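Local coordinates for insecticidal crystal protein Cry7Cal (Bacillus thuringiensis, PDB 5ZI1) that is a crystal toxin active against the locust Locusta migratoria manilensis and, like its delta-endotoxin relatives, probably binds receptors on target cells, at residues A[323-328]-A[473-478]; A[494-499]-A[591-596]; A[507-512]-A[576-581]. All blocks are in the same frame, centred on the assembly; numbering follows the deposited sequence.

Overall arrangement
Contact 2 is the most buried of the three. Contacts 1 and 3 are only partly buried. Contacts 2 and 3 each pair two antiparallel strands within the C-terminal domain, one pair in each of two sheets. Leu497 and Ile499 of contact 2 pack on Val509 and Phe510 of contact 3, so these sheets meet through apolar side chains. Contact 1 differs in kind. It joins a turn of the middle domain to a loop of the C-terminal one, through van der Waals contacts and a bridging water rather than direct hydrogen bonds. That loop links the two sheets: Ala473 bonds to Asp593 of contact 2, while Phe477 bonds to Arg511 of contact 3.

Contact 1: A[323-328]-A[473-478]; sequences QYTKST and AVKAFE
Tyr324 leans against the backbone of Phe477 with its CB and the near part of its ring. Its CB lies 3.7 Å from CB of Phe477. Tyr324 CG follows at 3.9 Å from the carbonyl O of Phe477. Tyr324 CD2 comes nearest to Phe477 O, at 3.2 Å, with CE2 of the same ring at 3.8 Å. The oxygen sits obliquely to the ring. Chi1 of -64° sets CG of Tyr324 beside its own backbone N. The Tyr324 side chain also touches Leu292 and Gln294.

Next in the chain, Thr325 crosses Lys475. CB of Thr325 is 3.3 Å from the backbone O of Lys475, and its OG1 is 3.4 Å from CE of Lys475. The lysine NZ goes on to a salt bridge with Glu248, while Thr325 OG1 is bonded to Trp295. One water gives hydrogen bonds to Thr325 O and Lys475 O, joining two backbones that have no direct hydrogen bond. The same water lies in the plane of the Phe477 ring, at its edge. CB of Ser327 meets CB of Phe477 at 3.8 Å.

Tyr324 to Ser327 form a type II beta turn, which brings both residues to Phe477. Phe477 and Glu478 together face Arg511 as a classic beta bulge. The contact belongs to the interface between the middle and C-terminal domains of a three-domain Cry toxin.

Contact 2: A[494-499]-A[591-596]; sequences GPILKI and YIDKIE
Leu497 and Ile592 hold each other by two backbone hydrogen bonds. Leu497 N gives to Ile592 O at 3.0 Å, and Ile592 N gives to Leu497 O at 2.9 Å. The first donor lies in the carbonyl plane; the second is tilted from it by 24°. Leu497 O also receives a CA-H contact from Tyr591. On one face of the sheet, CB of Leu497 packs on CB of Ile592. The Ile499 side chain crosses that of Ile592, with Ile499 CD1 3.6 Å from Ile592 CG1.

Lys498 and Tyr591 occupy the other face as a non-hydrogen-bonded pair. Their side chains run side by side and point the same way. CG of Lys498, anti to its backbone N (chi1 -177°), lies 3.4 Å from CE2 of Tyr591, and Lys498 CD is 3.7 Å from Tyr591 CE2.

These strands belong to one sheet of the beta sandwich that forms the C-terminal domain, with a jelly-roll fold in this toxin family. Strand 484-487 flanks 496-500 on its other side.

Toward Pro495 the strands part, and a water gives hydrogen bonds to Pro495 O and Asp593 O. CG2 of Ile496 still touches OD1 of Asp593 at 3.7 Å. The other carboxylate oxygen, OD2, makes a salt bridge to Arg527. Asp593 and Lys594 both face Arg527 on the neighbouring strand 521-530, a classic beta bulge.

Contact 3: A[507-512]-A[576-581]; sequences NQVFRM and SMLYII
Phe510 takes CB of Leu578 over one ring face. This carbon is 3.6 Å above the plane and offset toward the rim, in a CH-pi contact. The strands are antiparallel neighbours in one sheet of the C-terminal beta sandwich. Tyr579 has the backbone C of Asn507 at its ring edge, and NE2 of Gln508 obliquely to it, 3.8 Å from CE2 of Tyr579. The Gln508 amide and this ring are turned 81° apart. The amide oxygen OE1 of Gln508 lies over the centre of one face of the Arg511 guanidinium, 3.3 Å above its plane, while SD of Met577 approaches that group obliquely. Arg511 NE is held by a salt bridge to Glu478.

A beta bulge shifts the register by one residue between Gln508 and Phe510. On its two sides the pairs are Gln508 with Tyr579 and Phe510 with Leu578. Val509 N still bonds to Leu578 O at 2.9 Å, but the bond from Leu578 N to Phe510 O is weak at 3.4 Å. CG2 of Val509 touches both Leu578 CD2 and Ile580 CG1, and is 3.5 Å from Ile580 CG1.

CG of Met577 rests against the Gln508 amide, 3.5 Å from CD of Gln508. At one end Ile580 N bonds to Asn507 O, while Asn507 OD1 accepts the N-H of Lys582. At the other end Met512 and Ser576 exchange two backbone bonds, with Ser576 N 2.8 Å from Met512 O.

Contact 1: A[323-328]-A[473-478]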
loop_
_atom_site.group_PDB
_atom_site.type_symbol
_atom_site.label_atom_id
_atom_site.label_comp_id
_atom_site.label_asym_id
_atom_site.label_seq_id
_atom_site.Cartn_x
_atom_site.Cartn_y
_atom_site.Cartn_z
ATOM N N GLN A 323 6.257 18.433 -1.004
ATOM C CA GLN A 323 5.882 18.993 0.287
ATOM C C GLN A 323 5.334 17.890 1.190
ATOM O O GLN A 323 4.640 16.980 0.718
ATOM C CB GLN A 323 4.827 20.081 0.123
ATOM C CG GLN A 323 5.334 21.315 -0.613
ATOM C CD GLN A 323 4.228 22.260 -1.033
ATOM O OE1 GLN A 323 3.101 22.186 -0.531
ATOM N NE2 GLN A 323 4.543 23.163 -1.957
ATOM N N TYR A 324 5.622 17.988 2.496
ATOM C CA TYR A 324 4.984 17.128 3.486
ATOM C C TYR A 324 3.515 17.510 3.627
ATOM O O TYR A 324 3.050 18.489 3.050
ATOM C CB TYR A 324 5.695 17.233 4.831
ATOM C CG TYR A 324 7.121 16.728 4.781
ATOM C CD1 TYR A 324 7.431 15.517 4.163
ATOM C CD2 TYR A 324 8.158 17.454 5.357
ATOM C CE1 TYR A 324 8.727 15.053 4.120
ATOM C CE2 TYR A 324 9.466 16.996 5.315
ATOM C CZ TYR A 324 9.739 15.795 4.699
ATOM O OH TYR A 324 11.035 15.334 4.660
ATOM N N THR A 325 2.771 16.717 4.388
ATOM C CA THR A 325 1.334 16.947 4.501
ATOM C C THR A 325 1.055 18.244 5.258
ATOM O O THR A 325 1.620 18.473 6.331
ATOM C CB THR A 325 0.662 15.781 5.218
ATOM O OG1 THR A 325 1.018 14.530 4.582
ATOM C CG2 THR A 325 -0.832 15.966 5.182
ATOM N N LYS A 326 0.194 19.108 4.681
ATOM C CA LYS A 326 -0.194 20.395 5.291
ATOM C C LYS A 326 1.012 21.224 5.729
ATOM O O LYS A 326 0.963 21.947 6.726
ATOM C CB LYS A 326 -1.151 20.194 6.476
ATOM C CG LYS A 326 -2.578 19.842 6.056
ATOM C CD LYS A 326 -3.606 20.354 7.053
ATOM C CE LYS A 326 -4.052 21.785 6.750
ATOM N NZ LYS A 326 -4.953 22.327 7.830
ATOM N N SER A 327 2.112 21.105 5.004
ATOM C CA SER A 327 3.260 21.984 5.134
ATOM C C SER A 327 3.539 22.572 3.754
ATOM O O SER A 327 3.207 21.957 2.734
ATOM C CB SER A 327 4.478 21.225 5.678
ATOM O OG SER A 327 5.647 22.024 5.664
ATOM N N THR A 328 4.111 23.784 3.720
ATOM C CA THR A 328 4.491 24.410 2.453
ATOM C C THR A 328 5.989 24.361 2.193
ATOM O O THR A 328 6.412 24.663 1.069
ATOM C CB THR A 328 4.048 25.889 2.380
ATOM O OG1 THR A 328 4.756 26.658 3.363
ATOM C CG2 THR A 328 2.528 26.053 2.550
ATOM N N ALA A 473 1.418 7.853 11.378
ATOM C CA ALA A 473 2.403 8.779 11.914
ATOM C C ALA A 473 3.174 9.473 10.798
ATOM O O ALA A 473 3.575 10.632 10.949
ATOM C CB ALA A 473 3.352 8.031 12.861
ATOM N N VAL A 474 3.388 8.792 9.670
ATOM C CA VAL A 474 4.140 9.426 8.596
ATOM C C VAL A 474 3.365 10.551 7.922
ATOM O O VAL A 474 3.966 11.317 7.170
ATOM C CB VAL A 474 4.623 8.390 7.558
ATOM C CG1 VAL A 474 5.609 7.444 8.204
ATOM C CG2 VAL A 474 3.467 7.621 6.970
ATOM N N LYS A 475 2.061 10.708 8.205
ATOM C CA LYS A 475 1.331 11.892 7.748
ATOM C C LYS A 475 1.761 13.169 8.470
ATOM O O LYS A 475 1.295 14.253 8.097
ATOM C CB LYS A 475 -0.181 11.703 7.902
ATOM C CG LYS A 475 -0.795 10.589 7.034
ATOM C CD LYS A 475 -0.611 10.872 5.536
ATOM C CE LYS A 475 -1.379 12.120 5.069
ATOM N NZ LYS A 475 -2.871 11.921 4.977
ATOM N N ALA A 476 2.635 13.072 9.472
ATOM C CA ALA A 476 3.294 14.231 10.062
ATOM C C ALA A 476 4.016 15.054 8.991
ATOM O O ALA A 476 4.153 14.641 7.834
ATOM C CB ALA A 476 4.306 13.793 11.118
ATOM N N PHE A 477 4.499 16.241 9.400
ATOM C CA PHE A 477 5.333 17.072 8.538
ATOM C C PHE A 477 6.691 17.395 9.137
ATOM O O PHE A 477 7.525 17.997 8.448
ATOM C CB PHE A 477 4.618 18.386 8.174
ATOM C CG PHE A 477 4.535 19.376 9.303
ATOM C CD1 PHE A 477 5.553 20.295 9.520
ATOM C CD2 PHE A 477 3.429 19.394 10.139
ATOM C CE1 PHE A 477 5.478 21.197 10.556
ATOM C CE2 PHE A 477 3.348 20.295 11.176
ATOM C CZ PHE A 477 4.375 21.197 11.387
ATOM N N GLU A 478 6.943 17.010 10.385
ATOM C CA GLU A 478 8.244 17.219 11.000
ATOM C C GLU A 478 8.435 16.209 12.128
ATOM O O GLU A 478 7.476 15.817 12.800
ATOM C CB GLU A 478 8.379 18.647 11.527
ATOM C CG GLU A 478 9.742 18.985 12.119
ATOM C CD GLU A 478 9.864 20.467 12.464
ATOM O OE1 GLU A 478 9.429 21.308 11.643
ATOM O OE2 GLU A 478 10.382 20.791 13.558
HETATM O O HOH W 1 0.586 17.050 8.907
#

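Contact 2: A[494-499]-A[591-596]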
loop_
_atom_site.group_PDB
_atom_site.type_symbol
_atom_site.label_atom_id
_atom_site.label_comp_id
_atom_site.label_asym_id
_atom_site.label_seq_id
_atom_site.Cartn_x
_atom_site.Cartn_y
_atom_site.Cartn_z
ATOM N N GLY A 494 2.602 0.923 5.019
ATOM C CA GLY A 494 3.468 2.061 4.825
ATOM C C GLY A 494 4.503 2.091 5.920
ATOM O O GLY A 494 4.529 1.208 6.774
ATOM N N PRO A 495 5.388 3.083 5.915
ATOM C CA PRO A 495 6.454 3.117 6.921
ATOM C C PRO A 495 5.926 3.574 8.275
ATOM O O PRO A 495 4.781 4.012 8.414
ATOM C CB PRO A 495 7.469 4.104 6.341
ATOM C CG PRO A 495 6.719 4.883 5.329
ATOM C CD PRO A 495 5.627 4.028 4.811
ATOM N N ILE A 496 6.786 3.439 9.290
ATOM C CA ILE A 496 6.434 3.692 10.680
ATOM C C ILE A 496 7.564 4.489 11.319
ATOM O O ILE A 496 8.653 4.612 10.764
ATOM C CB ILE A 496 6.175 2.385 11.468
ATOM C CG1 ILE A 496 7.444 1.532 11.534
ATOM C CG2 ILE A 496 5.013 1.605 10.863
ATOM C CD1 ILE A 496 7.268 0.255 12.305
ATOM N N LEU A 497 7.292 5.046 12.500
ATOM C CA LEU A 497 8.305 5.774 13.252
ATOM C C LEU A 497 9.017 4.855 14.235
ATOM O O LEU A 497 8.381 4.039 14.912
ATOM C CB LEU A 497 7.689 6.944 14.022
ATOM C CG LEU A 497 7.105 8.109 13.214
ATOM C CD1 LEU A 497 7.232 9.416 13.975
ATOM C CD2 LEU A 497 7.763 8.214 11.862
ATOM N N LYS A 498 10.340 5.015 14.332
ATOM C CA LYS A 498 11.160 4.309 15.309
ATOM C C LYS A 498 11.819 5.327 16.228
ATOM O O LYS A 498 12.705 6.076 15.802
ATOM C CB LYS A 498 12.212 3.453 14.619
ATOM C CG LYS A 498 13.040 2.632 15.577
ATOM C CD LYS A 498 14.040 1.795 14.808
ATOM C CE LYS A 498 15.429 2.410 14.854
ATOM N NZ LYS A 498 16.323 1.652 15.797
ATOM N N ILE A 499 11.410 5.340 17.493
ATOM C CA ILE A 499 11.935 6.270 18.485
ATOM C C ILE A 499 12.862 5.511 19.428
ATOM O O ILE A 499 12.470 4.488 20.004
ATOM C CB ILE A 499 10.800 6.950 19.269
ATOM C CG1 ILE A 499 9.721 7.449 18.311
ATOM C CG2 ILE A 499 11.331 8.111 20.115
ATOM C CD1 ILE A 499 8.388 7.630 18.985
ATOM N N TYR A 591 7.952 2.150 18.672
ATOM C CA TYR A 591 7.516 2.248 17.291
ATOM C C TYR A 591 6.104 2.803 17.276
ATOM O O TYR A 591 5.249 2.341 18.036
ATOM C CB TYR A 591 7.559 0.887 16.598
ATOM C CG TYR A 591 8.905 0.225 16.655
ATOM C CD1 TYR A 591 9.235 -0.628 17.709
ATOM C CD2 TYR A 591 9.855 0.447 15.653
ATOM C CE1 TYR A 591 10.467 -1.234 17.773
ATOM C CE2 TYR A 591 11.094 -0.169 15.699
ATOM C CZ TYR A 591 11.393 -1.009 16.755
ATOM O OH TYR A 591 12.631 -1.615 16.809
ATOM N N ILE A 592 5.869 3.802 16.434
ATOM C CA ILE A 592 4.561 4.419 16.287
ATOM C C ILE A 592 4.074 4.080 14.890
ATOM O O ILE A 592 4.722 4.429 13.897
ATOM C CB ILE A 592 4.607 5.941 16.493
ATOM C CG1 ILE A 592 5.288 6.308 17.815
ATOM C CG2 ILE A 592 3.202 6.548 16.369
ATOM C CD1 ILE A 592 4.506 5.931 19.062
ATOM N N ASP A 593 2.942 3.398 14.810
ATOM C CA ASP A 593 2.384 3.029 13.524
ATOM C C ASP A 593 1.295 4.032 13.148
ATOM O O ASP A 593 1.551 4.960 12.374
ATOM C CB ASP A 593 1.873 1.587 13.585
ATOM C CG ASP A 593 1.057 1.197 12.372
ATOM O OD1 ASP A 593 1.300 1.756 11.279
ATOM O OD2 ASP A 593 0.155 0.333 12.520
ATOM N N LYS A 594 0.096 3.888 13.713
ATOM C CA LYS A 594 -1.031 4.739 13.374
ATOM C C LYS A 594 -1.458 5.586 14.569
ATOM O O LYS A 594 -1.263 5.215 15.744
ATOM C CB LYS A 594 -2.227 3.907 12.895
ATOM C CG LYS A 594 -1.910 2.933 11.771
ATOM C CD LYS A 594 -1.585 3.660 10.440
ATOM C CE LYS A 594 -1.178 2.653 9.344
ATOM N NZ LYS A 594 -2.212 1.589 9.134
ATOM N N ILE A 595 -2.058 6.732 14.252
ATOM C CA ILE A 595 -2.687 7.599 15.238
ATOM C C ILE A 595 -4.174 7.561 14.965
ATOM O O ILE A 595 -4.606 7.845 13.840
ATOM C CB ILE A 595 -2.160 9.029 15.157
ATOM C CG1 ILE A 595 -0.650 8.993 14.954
ATOM C CG2 ILE A 595 -2.537 9.776 16.414
ATOM C CD1 ILE A 595 0.062 8.488 16.168
ATOM N N GLU A 596 -4.964 7.208 15.978
ATOM C CA GLU A 596 -6.393 7.025 15.773
ATOM C C GLU A 596 -7.164 8.008 16.633
ATOM O O GLU A 596 -7.025 8.016 17.863
ATOM C CB GLU A 596 -6.817 5.588 16.050
ATOM C CG GLU A 596 -6.228 4.617 15.053
ATOM C CD GLU A 596 -6.508 3.185 15.419
ATOM O OE1 GLU A 596 -6.980 2.962 16.559
ATOM O OE2 GLU A 596 -6.263 2.288 14.572
HETATM O O HOH W 2 3.361 5.930 9.986
#

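Contact 3: A[507-512]-A[576-581]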
loop_
_atom_site.group_PDB
_atom_site.type_symbol
_atom_site.label_atom_id
_atom_site.label_comp_id
_atom_site.label_asym_id
_atom_site.label_seq_id
_atom_site.Cartn_x
_atom_site.Cartn_y
_atom_site.Cartn_z
ATOM N N ASN A 507 11.438 15.809 24.499
ATOM C CA ASN A 507 10.280 14.933 24.546
ATOM C C ASN A 507 9.548 14.857 23.212
ATOM O O ASN A 507 8.834 13.878 22.966
ATOM C CB ASN A 507 9.312 15.410 25.633
ATOM C CG ASN A 507 9.842 15.189 27.038
ATOM O OD1 ASN A 507 10.821 14.460 27.260
ATOM N ND2 ASN A 507 9.186 15.817 28.005
ATOM N N GLN A 508 9.682 15.873 22.366
ATOM C CA GLN A 508 8.852 15.965 21.174
ATOM C C GLN A 508 9.272 14.930 20.139
ATOM O O GLN A 508 10.459 14.790 19.829
ATOM C CB GLN A 508 8.933 17.369 20.582
ATOM C CG GLN A 508 7.936 17.582 19.462
ATOM C CD GLN A 508 7.686 19.049 19.150
ATOM O OE1 GLN A 508 7.899 19.501 18.022
ATOM N NE2 GLN A 508 7.218 19.796 20.146
ATOM N N VAL A 509 8.294 14.203 19.600
ATOM C CA VAL A 509 8.576 13.204 18.572
ATOM C C VAL A 509 8.269 13.752 17.185
ATOM O O VAL A 509 9.140 13.754 16.305
ATOM C CB VAL A 509 7.794 11.904 18.818
ATOM C CG1 VAL A 509 8.027 10.935 17.668
ATOM C CG2 VAL A 509 8.181 11.284 20.171
ATOM N N PHE A 510 7.036 14.213 16.959
ATOM C CA PHE A 510 6.703 14.716 15.633
ATOM C C PHE A 510 5.678 15.836 15.725
ATOM O O PHE A 510 5.063 16.064 16.772
ATOM C CB PHE A 510 6.215 13.586 14.706
ATOM C CG PHE A 510 4.859 12.996 15.059
ATOM C CD1 PHE A 510 3.690 13.724 14.904
ATOM C CD2 PHE A 510 4.757 11.676 15.460
ATOM C CE1 PHE A 510 2.458 13.167 15.190
ATOM C CE2 PHE A 510 3.527 11.117 15.737
ATOM C CZ PHE A 510 2.378 11.863 15.604
ATOM N N ARG A 511 5.491 16.530 14.594
ATOM C CA ARG A 511 4.404 17.487 14.438
ATOM C C ARG A 511 3.511 17.084 13.282
ATOM O O ARG A 511 3.983 16.602 12.257
ATOM C CB ARG A 511 4.879 18.887 14.117
ATOM C CG ARG A 511 6.283 19.178 14.496
ATOM C CD ARG A 511 6.435 20.640 14.608
ATOM N NE ARG A 511 7.789 21.032 14.977
ATOM C CZ ARG A 511 8.051 21.975 15.867
ATOM N NH1 ARG A 511 9.306 22.275 16.151
ATOM N NH2 ARG A 511 7.043 22.602 16.475
ATOM N N MET A 512 2.232 17.401 13.417
ATOM C CA MET A 512 1.222 17.024 12.446
ATOM C C MET A 512 0.156 18.105 12.455
ATOM O O MET A 512 -0.184 18.625 13.523
ATOM C CB MET A 512 0.652 15.655 12.816
ATOM C CG MET A 512 -0.455 15.138 11.944
ATOM S SD MET A 512 -0.991 13.513 12.562
ATOM C CE MET A 512 0.343 12.447 12.016
ATOM N N SER A 576 -0.852 19.350 16.133
ATOM C CA SER A 576 -0.762 18.309 17.148
ATOM C C SER A 576 0.631 17.714 17.187
ATOM O O SER A 576 1.243 17.457 16.142
ATOM C CB SER A 576 -1.758 17.180 16.906
ATOM O OG SER A 576 -3.084 17.611 17.110
ATOM N N MET A 577 1.105 17.471 18.404
ATOM C CA MET A 577 2.421 16.926 18.661
ATOM C C MET A 577 2.268 15.664 19.485
ATOM O O MET A 577 1.415 15.602 20.375
ATOM C CB MET A 577 3.308 17.935 19.395
ATOM C CG MET A 577 4.271 18.676 18.481
ATOM S SD MET A 577 3.948 20.433 18.274
ATOM C CE MET A 577 2.179 20.460 18.046
ATOM N N LEU A 578 3.066 14.648 19.158
ATOM C CA LEU A 578 3.206 13.474 20.005
ATOM C C LEU A 578 4.499 13.625 20.782
ATOM O O LEU A 578 5.505 14.092 20.240
ATOM C CB LEU A 578 3.226 12.169 19.202
ATOM C CG LEU A 578 3.194 10.889 20.062
ATOM C CD1 LEU A 578 2.205 9.876 19.509
ATOM C CD2 LEU A 578 4.560 10.257 20.212
ATOM N N TYR A 579 4.459 13.249 22.059
ATOM C CA TYR A 579 5.596 13.397 22.947
ATOM C C TYR A 579 5.901 12.066 23.610
ATOM O O TYR A 579 5.004 11.264 23.866
ATOM C CB TYR A 579 5.336 14.441 24.048
ATOM C CG TYR A 579 4.928 15.808 23.574
ATOM C CD1 TYR A 579 3.614 16.087 23.268
ATOM C CD2 TYR A 579 5.857 16.830 23.468
ATOM C CE1 TYR A 579 3.231 17.343 22.845
ATOM C CE2 TYR A 579 5.486 18.096 23.042
ATOM C CZ TYR A 579 4.168 18.345 22.735
ATOM O OH TYR A 579 3.775 19.599 22.315
ATOM N N ILE A 580 7.178 11.853 23.892
ATOM C CA ILE A 580 7.643 10.809 24.787
ATOM C C ILE A 580 8.291 11.523 25.955
ATOM O O ILE A 580 9.245 12.283 25.762
ATOM C CB ILE A 580 8.645 9.862 24.113
ATOM C CG1 ILE A 580 7.997 9.105 22.951
ATOM C CG2 ILE A 580 9.234 8.896 25.137
ATOM C CD1 ILE A 580 6.873 8.191 23.371
ATOM N N ILE A 581 7.788 11.281 27.162
ATOM C CA ILE A 581 8.321 11.934 28.352
ATOM C C ILE A 581 9.600 11.188 28.714
ATOM O O ILE A 581 9.552 10.124 29.345
ATOM C CB ILE A 581 7.310 11.942 29.502
ATOM C CG1 ILE A 581 5.944 12.416 28.995
ATOM C CG2 ILE A 581 7.792 12.826 30.649
ATOM C CD1 ILE A 581 5.982 13.751 28.274
#